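Local structure of lysozyme C (Equus asinus, 5XUW) at residues 24-29 against 122-127; 40-45 against 56-61. The protein hydrolyses the beta-1,4 linkages between N-acetylmuramic acid and N-acetylglucosamine in bacterial cell-wall peptidoglycan, and binds one calcium ion. One frame throughout, in Å; residues are numbered along the deposited sequence.

Contact 1: 24-29 against 122-127; sequences SLANWV and EYLASC
The Tyr123 ring turns its CD2 and CE2 atoms to the first turn of helix 25-36, against Ala26 and Val29. Ala26 O approaches obliquely and lies 3.6 Å from Tyr123 CE2. Val29 CG1 is also oblique to the ring, 3.8 Å from Tyr123 CE2. Ala26 CB packs beside Tyr123 CD2 at 4.1 Å. Lys5 adds a cation-pi contact to the same ring, and its NZ is hydrogen-bonded to Tyr123 O. The phenol OH is hydrogen-bonded to Glu33 OE1, one helical turn beyond Val29. Tyr123 CG stands anti to the backbone N (chi1 179°), and CD2 and CE2 of its ring face Ala26 and Val29.

In this C-type lysozyme fold the C-terminal segment packs on the start of helix 25-36. A type I beta turn from Glu122 to Ala125 puts Tyr123 and Leu124 at its two central positions, so neighbouring residues both reach the helix. Leu124 CD1 settles on the helix backbone, 3.6 Å from Ala26 CA. The same methyl touches Leu25 CG at 4.0 Å, and the two leucine side chains cross at about a right angle. The other methyl, Leu124 CD2, meets Val29 CG1. The side chains meet by apolar packing. Ser24 caps the helix: Ser24 OG accepts from Asn27 N at 3.1 Å in a fairly straight bond (164°). Asn27 ND2 also donates to Ser24 OG, which is tilted 25° from the amide plane. The nearby Cys127 is tied to Cys6 of helix 5-14 by a disulfide.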
loop_
_atom_site.group_PDB
_atom_site.type_symbol
_atom_site.label_atom_id
_atom_site.label_comp_id
_atom_site.label_asym_id
_atom_site.label_seq_id
_atom_site.Cartn_x
_atom_site.Cartn_y
_atom_site.Cartn_z
ATOM N N SER A 24 11.319 2.994 6.095
ATOM C CA SER A 24 11.902 1.667 6.166
ATOM C C SER A 24 10.990 0.616 5.576
ATOM O O SER A 24 9.770 0.796 5.500
ATOM C CB SER A 24 12.154 1.276 7.617
ATOM O OG SER A 24 10.924 1.073 8.295
ATOM N N LEU A 25 11.592 -0.504 5.206
ATOM C CA LEU A 25 10.839 -1.667 4.783
ATOM C C LEU A 25 9.774 -2.066 5.821
ATOM O O LEU A 25 8.656 -2.396 5.458
ATOM C CB LEU A 25 11.807 -2.819 4.536
ATOM C CG LEU A 25 11.277 -4.077 3.885
ATOM C CD1 LEU A 25 10.744 -3.780 2.493
ATOM C CD2 LEU A 25 12.412 -5.094 3.837
ATOM N N ALA A 26 10.107 -2.020 7.110
ATOM C CA ALA A 26 9.129 -2.373 8.155
ATOM C C ALA A 26 7.901 -1.476 8.087
ATOM O O ALA A 26 6.772 -1.949 8.214
ATOM C CB ALA A 26 9.755 -2.316 9.534
ATOM N N ASN A 27 8.123 -0.184 7.874
ATOM C CA ASN A 27 7.001 0.747 7.703
ATOM C C ASN A 27 6.101 0.413 6.513
ATOM O O ASN A 27 4.878 0.454 6.625
ATOM C CB ASN A 27 7.495 2.196 7.643
ATOM C CG ASN A 27 7.541 2.825 9.005
ATOM O OD1 ASN A 27 6.499 3.066 9.608
ATOM N ND2 ASN A 27 8.744 3.069 9.519
ATOM N N TRP A 28 6.714 0.085 5.386
ATOM C CA TRP A 28 5.969 -0.327 4.188
ATOM C C TRP A 28 5.144 -1.602 4.414
ATOM O O TRP A 28 3.977 -1.689 4.005
ATOM C CB TRP A 28 6.944 -0.549 3.031
ATOM C CG TRP A 28 7.435 0.724 2.434
ATOM C CD1 TRP A 28 8.681 1.269 2.531
ATOM C CD2 TRP A 28 6.663 1.622 1.645
ATOM N NE1 TRP A 28 8.728 2.460 1.836
ATOM C CE2 TRP A 28 7.498 2.696 1.288
ATOM C CE3 TRP A 28 5.340 1.616 1.200
ATOM C CZ2 TRP A 28 7.053 3.750 0.482
ATOM C CZ3 TRP A 28 4.897 2.658 0.414
ATOM C CH2 TRP A 28 5.751 3.707 0.058
ATOM N N VAL A 29 5.766 -2.598 5.048
ATOM C CA VAL A 29 5.077 -3.855 5.346
ATOM C C VAL A 29 3.957 -3.611 6.362
ATOM O O VAL A 29 2.850 -4.145 6.222
ATOM C CB VAL A 29 6.057 -4.953 5.824
ATOM C CG1 VAL A 29 5.317 -6.224 6.204
ATOM C CG2 VAL A 29 7.064 -5.275 4.728
ATOM N N GLU A 122 11.605 -4.798 15.872
ATOM C CA GLU A 122 11.463 -6.262 15.867
ATOM C C GLU A 122 10.365 -6.762 14.913
ATOM O O GLU A 122 10.137 -7.970 14.819
ATOM C CB GLU A 122 11.150 -6.767 17.275
ATOM C CG GLU A 122 12.130 -6.309 18.348
ATOM C CD GLU A 122 11.754 -6.784 19.746
ATOM O OE1 GLU A 122 10.651 -7.351 19.934
ATOM O OE2 GLU A 122 12.567 -6.579 20.674
ATOM N N TYR A 123 9.707 -5.849 14.200
ATOM C CA TYR A 123 8.534 -6.185 13.380
ATOM C C TYR A 123 8.878 -7.182 12.265
ATOM O O TYR A 123 8.094 -8.091 11.977
ATOM C CB TYR A 123 7.895 -4.895 12.827
ATOM C CG TYR A 123 6.667 -5.100 11.942
ATOM C CD1 TYR A 123 5.451 -5.536 12.477
ATOM C CD2 TYR A 123 6.724 -4.837 10.576
ATOM C CE1 TYR A 123 4.331 -5.728 11.664
ATOM C CE2 TYR A 123 5.616 -5.017 9.758
ATOM C CZ TYR A 123 4.421 -5.464 10.295
ATOM O OH TYR A 123 3.328 -5.646 9.464
ATOM N N LEU A 124 10.053 -7.030 11.658
ATOM C CA LEU A 124 10.529 -7.962 10.631
ATOM C C LEU A 124 11.636 -8.887 11.147
ATOM O O LEU A 124 12.408 -9.433 10.353
ATOM C CB LEU A 124 11.005 -7.197 9.395
ATOM C CG LEU A 124 9.967 -6.291 8.722
ATOM C CD1 LEU A 124 10.583 -5.634 7.492
ATOM C CD2 LEU A 124 8.692 -7.055 8.378
ATOM N N ALA A 125 11.671 -9.124 12.457
ATOM C CA ALA A 125 12.744 -9.917 13.065
ATOM C C ALA A 125 12.759 -11.349 12.528
ATOM O O ALA A 125 13.819 -11.908 12.298
ATOM C CB ALA A 125 12.638 -9.904 14.585
ATOM N N SER A 126 11.585 -11.918 12.283
ATOM C CA SER A 126 11.496 -13.266 11.719
ATOM C C SER A 126 11.920 -13.359 10.244
ATOM O O SER A 126 12.157 -14.458 9.747
ATOM C CB SER A 126 10.086 -13.824 11.922
ATOM O OG SER A 126 9.103 -13.008 11.301
ATOM N N CYS A 127 12.025 -12.225 9.546
ATOM C CA CYS A 127 12.392 -12.208 8.129
ATOM C C CYS A 127 13.901 -12.070 7.859
ATOM O O CYS A 127 14.303 -12.095 6.711
ATOM C CB CYS A 127 11.648 -11.069 7.419
ATOM S SG CYS A 127 9.934 -10.860 7.954
#

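Contact 2: 40-45 against 56-61; sequences TRAFNG and LFQLNS
Gln58 reaches from the turn before strand 59-60 to Ala42 and Asn44, beside the middle strand 53-54, where it touches Asp53. Its backbone is left-handed. Gln58 and Leu59 both face Tyr54, a G1 beta bulge. From CB the chain runs to CG, anti to the carbonyl carbon (chi1 -72°). It then bends at chi2 (-71°), which places CD nearer to 40-45. CB and CG carry the amide across; the close contacts come from its two tip atoms. Gln58 OE1 lies against aliphatic carbon, 3.4 Å from Asn44 CB. Gln58 NE2 sits by Ala42, 3.5 Å from Ala42 CB. Ala42 O is 3.3 Å from Gln58 NE2. NE2 is hydrogen-bonded to Gly55 O.

The backbone of 40-45 pairs with the middle strand: Ala42 bonds to Gly55 and Asn44 to Asp53. The three-stranded antiparallel sheet of the lysozyme beta-domain has the order 43-44, 53-54, 59-60, with 43-44 and 59-60 as its outer members. At the other end, Thr40 CA lies 4.0 Å from Leu56 N, where the CA atoms of the two segments come nearest (Thr40 to Leu56).

The Gln58 side chain also touches Glu35, which with Asp53 is predicted to be catalytic. The bond to Gly55 O restrains the amide and is consistent with NE2 on that side. Gln58 thus sets a neutral amide, held by the backbone oxygen of Gly55, beside the two predicted catalytic carboxyl groups.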
loop_
_atom_site.group_PDB
_atom_site.type_symbol
_atom_site.label_atom_id
_atom_site.label_comp_id
_atom_site.label_asym_id
_atom_site.label_seq_id
_atom_site.Cartn_x
_atom_site.Cartn_y
_atom_site.Cartn_z
ATOM N N THR A 40 -4.203 -9.058 -1.396
ATOM C CA THR A 40 -4.203 -8.310 -2.656
ATOM C C THR A 40 -5.606 -8.037 -3.177
ATOM O O THR A 40 -5.782 -7.158 -3.996
ATOM C CB THR A 40 -3.428 -9.034 -3.778
ATOM O OG1 THR A 40 -4.023 -10.314 -4.018
ATOM C CG2 THR A 40 -1.974 -9.208 -3.412
ATOM N N ARG A 41 -6.598 -8.792 -2.712
ATOM C CA ARG A 41 -7.992 -8.572 -3.108
ATOM C C ARG A 41 -8.793 -7.687 -2.151
ATOM O O ARG A 41 -10.015 -7.583 -2.279
ATOM C CB ARG A 41 -8.687 -9.909 -3.267
ATOM C CG ARG A 41 -7.985 -10.798 -4.260
ATOM C CD ARG A 41 -8.865 -11.951 -4.674
ATOM N NE ARG A 41 -8.187 -12.781 -5.659
ATOM C CZ ARG A 41 -8.754 -13.775 -6.341
ATOM N NH1 ARG A 41 -10.036 -14.085 -6.165
ATOM N NH2 ARG A 41 -8.025 -14.455 -7.223
ATOM N N ALA A 42 -8.116 -7.043 -1.199
ATOM C CA ALA A 42 -8.782 -6.162 -0.246
ATOM C C ALA A 42 -9.514 -5.056 -0.992
ATOM O O ALA A 42 -9.029 -4.547 -1.999
ATOM C CB ALA A 42 -7.779 -5.577 0.730
ATOM N N PHE A 43 -10.710 -4.731 -0.517
ATOM C CA PHE A 43 -11.543 -3.742 -1.175
ATOM C C PHE A 43 -12.445 -3.064 -0.159
ATOM O O PHE A 43 -13.177 -3.739 0.563
ATOM C CB PHE A 43 -12.378 -4.387 -2.289
ATOM C CG PHE A 43 -13.322 -3.426 -2.957
ATOM C CD1 PHE A 43 -12.852 -2.510 -3.887
ATOM C CD2 PHE A 43 -14.674 -3.410 -2.625
ATOM C CE1 PHE A 43 -13.715 -1.602 -4.493
ATOM C CE2 PHE A 43 -15.542 -2.509 -3.228
ATOM C CZ PHE A 43 -15.061 -1.605 -4.158
ATOM N N ASN A 44 -12.374 -1.737 -0.115
ATOM C CA ASN A 44 -13.215 -0.920 0.745
ATOM C C ASN A 44 -14.068 -0.051 -0.174
ATOM O O ASN A 44 -13.556 0.872 -0.809
ATOM C CB ASN A 44 -12.332 -0.072 1.676
ATOM C CG ASN A 44 -13.124 0.750 2.690
ATOM O OD1 ASN A 44 -12.543 1.548 3.432
ATOM N ND2 ASN A 44 -14.430 0.564 2.737
ATOM N N GLY A 45 -15.364 -0.358 -0.235
ATOM C CA GLY A 45 -16.287 0.277 -1.177
ATOM C C GLY A 45 -16.552 1.744 -0.903
ATOM O O GLY A 45 -16.500 2.566 -1.821
ATOM N N LEU A 56 -3.748 -4.420 -1.910
ATOM C CA LEU A 56 -2.807 -4.548 -0.789
ATOM C C LEU A 56 -2.507 -3.221 -0.095
ATOM O O LEU A 56 -2.364 -3.180 1.132
ATOM C CB LEU A 56 -1.499 -5.154 -1.303
ATOM C CG LEU A 56 -0.400 -5.534 -0.310
ATOM C CD1 LEU A 56 -0.859 -6.668 0.588
ATOM C CD2 LEU A 56 0.850 -5.949 -1.055
ATOM N N PHE A 57 -2.381 -2.156 -0.896
ATOM C CA PHE A 57 -2.111 -0.816 -0.385
ATOM C C PHE A 57 -3.330 0.106 -0.401
ATOM O O PHE A 57 -3.187 1.309 -0.192
ATOM C CB PHE A 57 -0.978 -0.166 -1.174
ATOM C CG PHE A 57 0.272 -1.000 -1.266
ATOM C CD1 PHE A 57 0.835 -1.584 -0.131
ATOM C CD2 PHE A 57 0.921 -1.162 -2.491
ATOM C CE1 PHE A 57 1.993 -2.337 -0.222
ATOM C CE2 PHE A 57 2.090 -1.905 -2.580
ATOM C CZ PHE A 57 2.631 -2.488 -1.443
ATOM N N GLN A 58 -4.522 -0.447 -0.638
ATOM C CA GLN A 58 -5.773 0.289 -0.552
ATOM C C GLN A 58 -5.708 1.632 -1.287
ATOM O O GLN A 58 -5.963 2.694 -0.721
ATOM C CB GLN A 58 -6.183 0.436 0.915
ATOM C CG GLN A 58 -6.653 -0.864 1.528
ATOM C CD GLN A 58 -7.999 -1.308 0.991
ATOM O OE1 GLN A 58 -9.041 -0.834 1.444
ATOM N NE2 GLN A 58 -7.986 -2.203 0.008
ATOM N N LEU A 59 -5.388 1.541 -2.575
ATOM C CA LEU A 59 -5.214 2.710 -3.427
ATOM C C LEU A 59 -6.568 3.174 -3.941
ATOM O O LEU A 59 -7.367 2.367 -4.429
ATOM C CB LEU A 59 -4.261 2.387 -4.568
ATOM C CG LEU A 59 -2.877 1.923 -4.121
ATOM C CD1 LEU A 59 -2.128 1.253 -5.259
ATOM C CD2 LEU A 59 -2.080 3.082 -3.531
ATOM N N ASN A 60 -6.847 4.469 -3.779
ATOM C CA ASN A 60 -8.180 5.002 -4.017
ATOM C C ASN A 60 -8.480 5.365 -5.475
ATOM O O ASN A 60 -7.593 5.741 -6.236
ATOM C CB ASN A 60 -8.504 6.181 -3.070
ATOM C CG ASN A 60 -7.780 7.458 -3.424
ATOM O OD1 ASN A 60 -7.956 8.009 -4.512
ATOM N ND2 ASN A 60 -6.974 7.957 -2.493
ATOM N N SER A 61 -9.764 5.268 -5.795
ATOM C CA SER A 61 -10.345 5.456 -7.122
ATOM C C SER A 61 -10.570 6.926 -7.507
ATOM O O SER A 61 -11.161 7.190 -8.554
ATOM C CB SER A 61 -11.716 4.771 -7.120
ATOM O OG SER A 61 -12.536 5.361 -6.094
#

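In the fold
Contact 1 and contact 2 lie on opposite sides of the chain's centre, with their centres 21 Å apart. Their nearest atoms are about 5 Å apart and do not touch. Helix 25-36 joins them: its start belongs to contact 1, and strand 43-44 of contact 2 is the next element in the chain. Glu35, near the end of that helix, is a predicted active-site residue. The side chain of Gln58 is about 3 Å from that of Glu35. The side chain of Tyr123 is about 10 Å from that of Glu35. Contact 2 is thus at the predicted catalytic pair, while contact 1 is surface packing farther from it. The calcium ion lies about 7 Å from the Thr40 side chain in contact 2.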